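Local structure of prolyl-ACP dehydrogenase (Oscillatoria sp., 4IRN) at residues T290-A302 / W364-Y378. The protein oxidises the prolyl group carried on an acyl carrier protein, using FAD as cofactor, in the biosynthesis of the cyanotoxin anatoxin-a. Sequence-based numbering, arbitrary orientation.
Sequences TMERLLEQSIRYA and WVQSCLEAIEIHGAY. With FAD (flavin-adenine dinucleotide), chain J.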
loop_
_atom_site.group_PDB
_atom_site.type_symbol
_atom_site.label_atom_id
_atom_site.label_comp_id
_atom_site.label_asym_id
_atom_site.label_seq_id
_atom_site.Cartn_x
_atom_site.Cartn_y
_atom_site.Cartn_z
ATOM N N THR A 290 -6.865 8.572 21.028
ATOM C CA THR A 290 -7.123 9.610 20.024
ATOM C C THR A 290 -7.714 8.955 18.764
ATOM O O THR A 290 -8.665 9.485 18.186
ATOM C CB THR A 290 -5.822 10.372 19.717
ATOM O OG1 THR A 290 -5.269 10.874 20.938
ATOM C CG2 THR A 290 -6.011 11.503 18.713
ATOM N N MET A 291 -7.163 7.787 18.371
ATOM C CA MET A 291 -7.606 7.002 17.227
ATOM C C MET A 291 -9.045 6.529 17.428
ATOM O O MET A 291 -9.822 6.537 16.467
ATOM C CB MET A 291 -6.675 5.802 17.006
ATOM C CG MET A 291 -5.294 6.175 16.459
ATOM S SD MET A 291 -4.124 4.792 16.425
ATOM C CE MET A 291 -4.785 3.862 15.083
ATOM N N GLU A 292 -9.409 6.150 18.681
ATOM C CA GLU A 292 -10.762 5.728 19.046
ATOM C C GLU A 292 -11.730 6.913 18.926
ATOM O O GLU A 292 -12.840 6.726 18.432
ATOM C CB GLU A 292 -10.797 5.136 20.466
ATOM C CG GLU A 292 -12.045 4.319 20.773
ATOM C CD GLU A 292 -12.083 3.664 22.142
ATOM O OE1 GLU A 292 -11.179 2.850 22.441
ATOM O OE2 GLU A 292 -13.037 3.944 22.905
ATOM N N ARG A 293 -11.295 8.128 19.352
ATOM C CA ARG A 293 -12.104 9.350 19.269
ATOM C C ARG A 293 -12.403 9.734 17.817
ATOM O O ARG A 293 -13.562 10.010 17.500
ATOM C CB ARG A 293 -11.476 10.532 20.041
ATOM C CG ARG A 293 -12.364 11.799 20.033
ATOM C CD ARG A 293 -11.811 12.958 20.834
ATOM N NE ARG A 293 -10.611 13.526 20.232
ATOM C CZ ARG A 293 -9.392 13.414 20.744
ATOM N NH1 ARG A 293 -9.202 12.763 21.884
ATOM N NH2 ARG A 293 -8.354 13.956 20.125
ATOM N N LEU A 294 -11.384 9.718 16.950
ATOM C CA LEU A 294 -11.531 10.032 15.522
ATOM C C LEU A 294 -12.371 9.028 14.764
ATOM O O LEU A 294 -13.021 9.404 13.807
ATOM C CB LEU A 294 -10.175 10.213 14.821
ATOM C CG LEU A 294 -9.150 11.190 15.430
ATOM C CD1 LEU A 294 -7.852 11.118 14.662
ATOM C CD2 LEU A 294 -9.681 12.621 15.493
ATOM N N LEU A 295 -12.358 7.752 15.176
ATOM C CA LEU A 295 -13.181 6.716 14.545
ATOM C C LEU A 295 -14.658 6.993 14.809
ATOM O O LEU A 295 -15.441 7.017 13.853
ATOM C CB LEU A 295 -12.782 5.283 15.008
ATOM C CG LEU A 295 -13.655 4.086 14.544
ATOM C CD1 LEU A 295 -13.791 4.014 13.014
ATOM C CD2 LEU A 295 -13.096 2.793 15.072
ATOM N N GLU A 296 -15.029 7.229 16.092
ATOM C CA GLU A 296 -16.411 7.506 16.488
ATOM C C GLU A 296 -16.916 8.828 15.878
ATOM O O GLU A 296 -18.084 8.928 15.486
ATOM C CB GLU A 296 -16.593 7.511 18.019
ATOM C CG GLU A 296 -16.165 6.265 18.784
ATOM C CD GLU A 296 -16.311 6.326 20.299
ATOM O OE1 GLU A 296 -16.615 7.412 20.840
ATOM O OE2 GLU A 296 -16.042 5.295 20.953
ATOM N N GLN A 297 -16.029 9.827 15.787
ATOM C CA GLN A 297 -16.328 11.135 15.200
ATOM C C GLN A 297 -16.591 11.002 13.710
ATOM O O GLN A 297 -17.503 11.653 13.187
ATOM C CB GLN A 297 -15.181 12.111 15.438
ATOM C CG GLN A 297 -15.369 12.898 16.723
ATOM C CD GLN A 297 -14.264 13.873 17.025
ATOM O OE1 GLN A 297 -13.418 14.197 16.181
ATOM N NE2 GLN A 297 -14.241 14.347 18.261
ATOM N N SER A 298 -15.803 10.140 13.030
ATOM C CA SER A 298 -15.927 9.891 11.595
ATOM C C SER A 298 -17.157 9.046 11.261
ATOM O O SER A 298 -17.803 9.327 10.241
ATOM C CB SER A 298 -14.653 9.279 11.030
ATOM O OG SER A 298 -13.538 10.135 11.219
ATOM N N ILE A 299 -17.505 8.037 12.124
ATOM C CA ILE A 299 -18.722 7.211 11.962
ATOM C C ILE A 299 -19.934 8.157 12.023
ATOM O O ILE A 299 -20.763 8.135 11.117
ATOM C CB ILE A 299 -18.849 6.023 12.974
ATOM C CG1 ILE A 299 -17.743 4.983 12.758
ATOM C CG2 ILE A 299 -20.224 5.346 12.851
ATOM C CD1 ILE A 299 -17.504 4.021 13.907
ATOM N N ARG A 300 -19.993 9.022 13.068
ATOM C CA ARG A 300 -21.052 10.013 13.252
ATOM C C ARG A 300 -21.247 10.848 11.987
ATOM O O ARG A 300 -22.377 10.984 11.531
ATOM C CB ARG A 300 -20.755 10.936 14.453
ATOM C CG ARG A 300 -21.140 10.349 15.802
ATOM C CD ARG A 300 -21.015 11.368 16.922
ATOM N NE ARG A 300 -20.175 10.884 18.020
ATOM C CZ ARG A 300 -19.130 11.542 18.514
ATOM N NH1 ARG A 300 -18.745 12.692 17.973
ATOM N NH2 ARG A 300 -18.415 11.018 19.499
ATOM N N TYR A 301 -20.140 11.369 11.403
ATOM C CA TYR A 301 -20.174 12.181 10.178
ATOM C C TYR A 301 -20.615 11.376 8.943
ATOM O O TYR A 301 -21.397 11.881 8.131
ATOM C CB TYR A 301 -18.823 12.871 9.928
ATOM C CG TYR A 301 -18.927 14.005 8.942
ATOM C CD1 TYR A 301 -19.335 15.272 9.350
ATOM C CD2 TYR A 301 -18.628 13.815 7.592
ATOM C CE1 TYR A 301 -19.457 16.320 8.441
ATOM C CE2 TYR A 301 -18.736 14.859 6.674
ATOM C CZ TYR A 301 -19.156 16.111 7.105
ATOM O OH TYR A 301 -19.270 17.162 6.234
ATOM N N ALA A 302 -20.121 10.125 8.810
ATOM C CA ALA A 302 -20.466 9.243 7.690
ATOM C C ALA A 302 -21.946 8.828 7.708
ATOM O O ALA A 302 -22.521 8.533 6.655
ATOM C CB ALA A 302 -19.562 8.023 7.681
ATOM N N TRP A 364 -1.658 5.824 13.266
ATOM C CA TRP A 364 -2.175 7.114 13.695
ATOM C C TRP A 364 -2.221 8.136 12.555
ATOM O O TRP A 364 -3.251 8.776 12.372
ATOM C CB TRP A 364 -1.371 7.658 14.891
ATOM C CG TRP A 364 -2.015 8.810 15.618
ATOM C CD1 TRP A 364 -3.327 9.203 15.555
ATOM C CD2 TRP A 364 -1.375 9.695 16.540
ATOM N NE1 TRP A 364 -3.532 10.299 16.358
ATOM C CE2 TRP A 364 -2.355 10.621 16.980
ATOM C CE3 TRP A 364 -0.059 9.817 17.022
ATOM C CZ2 TRP A 364 -2.063 11.641 17.891
ATOM C CZ3 TRP A 364 0.228 10.825 17.931
ATOM C CH2 TRP A 364 -0.768 11.715 18.366
ATOM N N VAL A 365 -1.121 8.267 11.793
ATOM C CA VAL A 365 -0.996 9.204 10.666
ATOM C C VAL A 365 -2.024 8.878 9.590
ATOM O O VAL A 365 -2.739 9.761 9.130
ATOM C CB VAL A 365 0.464 9.232 10.117
ATOM C CG1 VAL A 365 0.549 9.903 8.753
ATOM C CG2 VAL A 365 1.410 9.908 11.100
ATOM N N GLN A 366 -2.116 7.593 9.233
ATOM C CA GLN A 366 -3.021 7.060 8.231
ATOM C C GLN A 366 -4.479 7.275 8.587
ATOM O O GLN A 366 -5.236 7.727 7.728
ATOM C CB GLN A 366 -2.694 5.584 7.948
ATOM C CG GLN A 366 -3.330 5.010 6.681
ATOM C CD GLN A 366 -3.101 5.801 5.423
ATOM O OE1 GLN A 366 -1.960 6.057 5.021
ATOM N NE2 GLN A 366 -4.198 6.161 4.760
ATOM N N SER A 367 -4.872 6.984 9.845
ATOM C CA SER A 367 -6.245 7.162 10.332
ATOM C C SER A 367 -6.650 8.638 10.366
ATOM O O SER A 367 -7.800 8.960 10.054
ATOM C CB SER A 367 -6.430 6.516 11.697
ATOM O OG SER A 367 -6.277 5.109 11.621
ATOM N N CYS A 368 -5.697 9.533 10.695
ATOM C CA CYS A 368 -5.899 10.988 10.713
ATOM C C CYS A 368 -6.182 11.493 9.306
ATOM O O CYS A 368 -7.100 12.283 9.105
ATOM C CB CYS A 368 -4.693 11.697 11.315
ATOM S SG CYS A 368 -4.607 11.609 13.119
ATOM N N LEU A 369 -5.388 11.015 8.335
ATOM C CA LEU A 369 -5.496 11.347 6.917
ATOM C C LEU A 369 -6.883 10.947 6.380
ATOM O O LEU A 369 -7.519 11.736 5.685
ATOM C CB LEU A 369 -4.361 10.643 6.142
ATOM C CG LEU A 369 -4.268 10.879 4.630
ATOM C CD1 LEU A 369 -3.833 12.298 4.321
ATOM C CD2 LEU A 369 -3.300 9.888 3.977
ATOM N N GLU A 370 -7.355 9.747 6.754
ATOM C CA GLU A 370 -8.648 9.187 6.362
ATOM C C GLU A 370 -9.829 9.934 6.993
ATOM O O GLU A 370 -10.848 10.113 6.326
ATOM C CB GLU A 370 -8.712 7.695 6.691
ATOM C CG GLU A 370 -7.872 6.841 5.758
ATOM C CD GLU A 370 -7.820 5.354 6.052
ATOM O OE1 GLU A 370 -8.332 4.927 7.111
ATOM O OE2 GLU A 370 -7.242 4.614 5.225
ATOM N N ALA A 371 -9.692 10.387 8.259
ATOM C CA ALA A 371 -10.718 11.162 8.954
ATOM C C ALA A 371 -10.958 12.483 8.211
ATOM O O ALA A 371 -12.110 12.885 8.050
ATOM C CB ALA A 371 -10.284 11.436 10.381
ATOM N N ILE A 372 -9.872 13.124 7.716
ATOM C CA ILE A 372 -9.926 14.357 6.933
ATOM C C ILE A 372 -10.626 14.060 5.584
ATOM O O ILE A 372 -11.451 14.862 5.130
ATOM C CB ILE A 372 -8.506 14.981 6.765
ATOM C CG1 ILE A 372 -7.931 15.439 8.131
ATOM C CG2 ILE A 372 -8.510 16.151 5.740
ATOM C CD1 ILE A 372 -6.440 15.599 8.178
ATOM N N GLU A 373 -10.315 12.892 4.973
ATOM C CA GLU A 373 -10.896 12.455 3.698
ATOM C C GLU A 373 -12.406 12.264 3.792
ATOM O O GLU A 373 -13.119 12.785 2.942
ATOM C CB GLU A 373 -10.219 11.184 3.182
ATOM C CG GLU A 373 -8.826 11.412 2.614
ATOM C CD GLU A 373 -7.962 10.168 2.501
ATOM O OE1 GLU A 373 -8.479 9.045 2.705
ATOM O OE2 GLU A 373 -6.753 10.319 2.218
ATOM N N ILE A 374 -12.888 11.555 4.839
ATOM C CA ILE A 374 -14.316 11.300 5.112
ATOM C C ILE A 374 -15.111 12.624 5.201
ATOM O O ILE A 374 -16.209 12.709 4.654
ATOM C CB ILE A 374 -14.483 10.394 6.383
ATOM C CG1 ILE A 374 -13.970 8.963 6.125
ATOM C CG2 ILE A 374 -15.924 10.366 6.913
ATOM C CD1 ILE A 374 -13.482 8.230 7.350
ATOM N N HIS A 375 -14.532 13.648 5.866
ATOM C CA HIS A 375 -15.139 14.977 6.043
ATOM C C HIS A 375 -15.080 15.885 4.795
ATOM O O HIS A 375 -15.796 16.886 4.740
ATOM C CB HIS A 375 -14.551 15.689 7.274
ATOM C CG HIS A 375 -14.953 15.074 8.578
ATOM N ND1 HIS A 375 -14.420 13.872 9.003
ATOM C CD2 HIS A 375 -15.789 15.541 9.529
ATOM C CE1 HIS A 375 -14.963 13.636 10.183
ATOM N NE2 HIS A 375 -15.784 14.615 10.545
ATOM N N GLY A 376 -14.260 15.513 3.807
ATOM C CA GLY A 376 -14.092 16.282 2.580
ATOM C C GLY A 376 -13.332 17.569 2.828
ATOM O O GLY A 376 -12.422 17.594 3.665
ATOM N N ALA A 377 -13.708 18.658 2.119
ATOM C CA ALA A 377 -13.074 19.982 2.278
ATOM C C ALA A 377 -13.237 20.496 3.699
ATOM O O ALA A 377 -12.366 21.204 4.199
ATOM C CB ALA A 377 -13.675 20.976 1.308
ATOM N N TYR A 378 -14.349 20.108 4.354
ATOM C CA TYR A 378 -14.703 20.432 5.730
ATOM C C TYR A 378 -13.603 19.985 6.709
ATOM O O TYR A 378 -13.279 20.732 7.633
ATOM C CB TYR A 378 -16.087 19.830 6.061
ATOM C CG TYR A 378 -16.549 19.993 7.494
ATOM C CD1 TYR A 378 -16.739 21.256 8.050
ATOM C CD2 TYR A 378 -16.845 18.884 8.280
ATOM C CE1 TYR A 378 -17.166 21.410 9.371
ATOM C CE2 TYR A 378 -17.267 19.025 9.601
ATOM C CZ TYR A 378 -17.429 20.290 10.142
ATOM O OH TYR A 378 -17.867 20.436 11.436
HETATM P PA FAD J . -18.874 15.853 0.236
HETATM O O1A FAD J . -19.878 15.848 -0.856
HETATM O O2A FAD J . -19.274 16.454 1.593
HETATM O O5B FAD J . -18.261 14.398 0.450
HETATM C C5B FAD J . -18.233 13.776 1.750
HETATM C C4B FAD J . -17.358 12.570 1.552
HETATM O O4B FAD J . -18.133 11.500 0.988
HETATM C C3B FAD J . -16.176 12.831 0.620
HETATM O O3B FAD J . -14.955 12.598 1.305
HETATM C C2B FAD J . -16.371 11.897 -0.582
HETATM O O2B FAD J . -15.204 11.108 -0.729
HETATM C C1B FAD J . -17.521 10.974 -0.174
HETATM N N9A FAD J . -18.547 10.814 -1.199
HETATM C C8A FAD J . -19.570 11.681 -1.498
HETATM N N7A FAD J . -20.310 11.318 -2.519
HETATM C C5A FAD J . -19.738 10.116 -2.925
HETATM C C6A FAD J . -20.059 9.212 -3.965
HETATM N N6A FAD J . -21.027 9.410 -4.858
HETATM N N1A FAD J . -19.300 8.099 -4.077
HETATM C C2A FAD J . -18.294 7.920 -3.221
HETATM N N3A FAD J . -17.898 8.703 -2.217
HETATM C C4A FAD J . -18.659 9.793 -2.114
HETATM N N1 FAD J . -15.854 24.906 -5.023
HETATM C C2 FAD J . -16.281 25.897 -5.900
HETATM O O2 FAD J . -17.364 25.825 -6.477
HETATM N N3 FAD J . -15.493 27.002 -6.136
HETATM C C4 FAD J . -14.262 27.235 -5.574
HETATM O O4 FAD J . -13.641 28.259 -5.858
HETATM C C4X FAD J . -13.807 26.193 -4.640
HETATM N N5 FAD J . -12.651 26.363 -4.034
HETATM C C5X FAD J . -12.248 25.393 -3.118
HETATM C C6 FAD J . -11.016 25.554 -2.482
HETATM C C7 FAD J . -10.545 24.625 -1.562
HETATM C C7M FAD J . -9.183 24.821 -0.939
HETATM C C8 FAD J . -11.338 23.497 -1.253
HETATM C C8M FAD J . -10.881 22.464 -0.254
HETATM C C9 FAD J . -12.566 23.335 -1.885
HETATM C C9A FAD J . -13.040 24.259 -2.818
HETATM N N10 FAD J . -14.286 24.122 -3.488
HETATM C C10 FAD J . -14.683 25.056 -4.411
HETATM C "C1'" FAD J . -15.173 22.999 -3.117
HETATM C "C2'" FAD J . -14.524 21.668 -3.469
HETATM O "O2'" FAD J . -14.677 21.384 -4.858
HETATM C "C3'" FAD J . -15.073 20.543 -2.590
HETATM O "O3'" FAD J . -14.074 20.048 -1.700
HETATM C "C4'" FAD J . -15.728 19.391 -3.351
HETATM O "O4'" FAD J . -16.860 19.956 -4.013
HETATM C "C5'" FAD J . -16.162 18.280 -2.415
HETATM O "O5'" FAD J . -16.791 18.987 -1.325
HETATM P P FAD J . -17.308 18.232 -0.066
HETATM O O1P FAD J . -16.225 17.750 0.815
HETATM O O2P FAD J . -18.395 19.217 0.319
HETATM O O3P FAD J . -17.944 16.845 -0.539
HETATM O O HOH W 1 -18.276 17.185 3.879
#
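Y301 and H375 lie face against face in an offset stack, ring centroids 4.2 Å apart, where two nearly parallel helices approach the FAD. H375 ND1, at the rim of the imidazole, donates to A371 O over 2.7 Å, which limits the ring's rotation, so a histidine can both stack and tie itself to its own helix. One turn back, the small S298 and A371 let the backbones come together, their CA atoms 6.0 Å apart. The S298 hydroxyl, OG anti to the carbonyl carbon (chi1 -60°), turns back to donate to L294 O. Further along, L294 CD1 meets C368 SG, and M291 CG packs 3.7 Å from W364 CD1. The M291 thioether bends at chi3 (73°), turning CE toward S367, while SD lies obliquely to the indole in a Met-aromatic contact. This buried end contrasts with the other, where exposed Y378 barely overlaps the Y301 ring. There the phenol is useful for its polar tip: Y301 OH donates to a water that also bonds H375 O and FAD O2A. Past the helix, G376 takes positive phi, and its bare CA lets FAD O1P sit against the turn; A377 N donates to FAD O1P (3.0 Å). The arrangement belongs to an FAD site at a subunit interface of the acyl-CoA dehydrogenase fold, where a second subunit also bonds the cofactor.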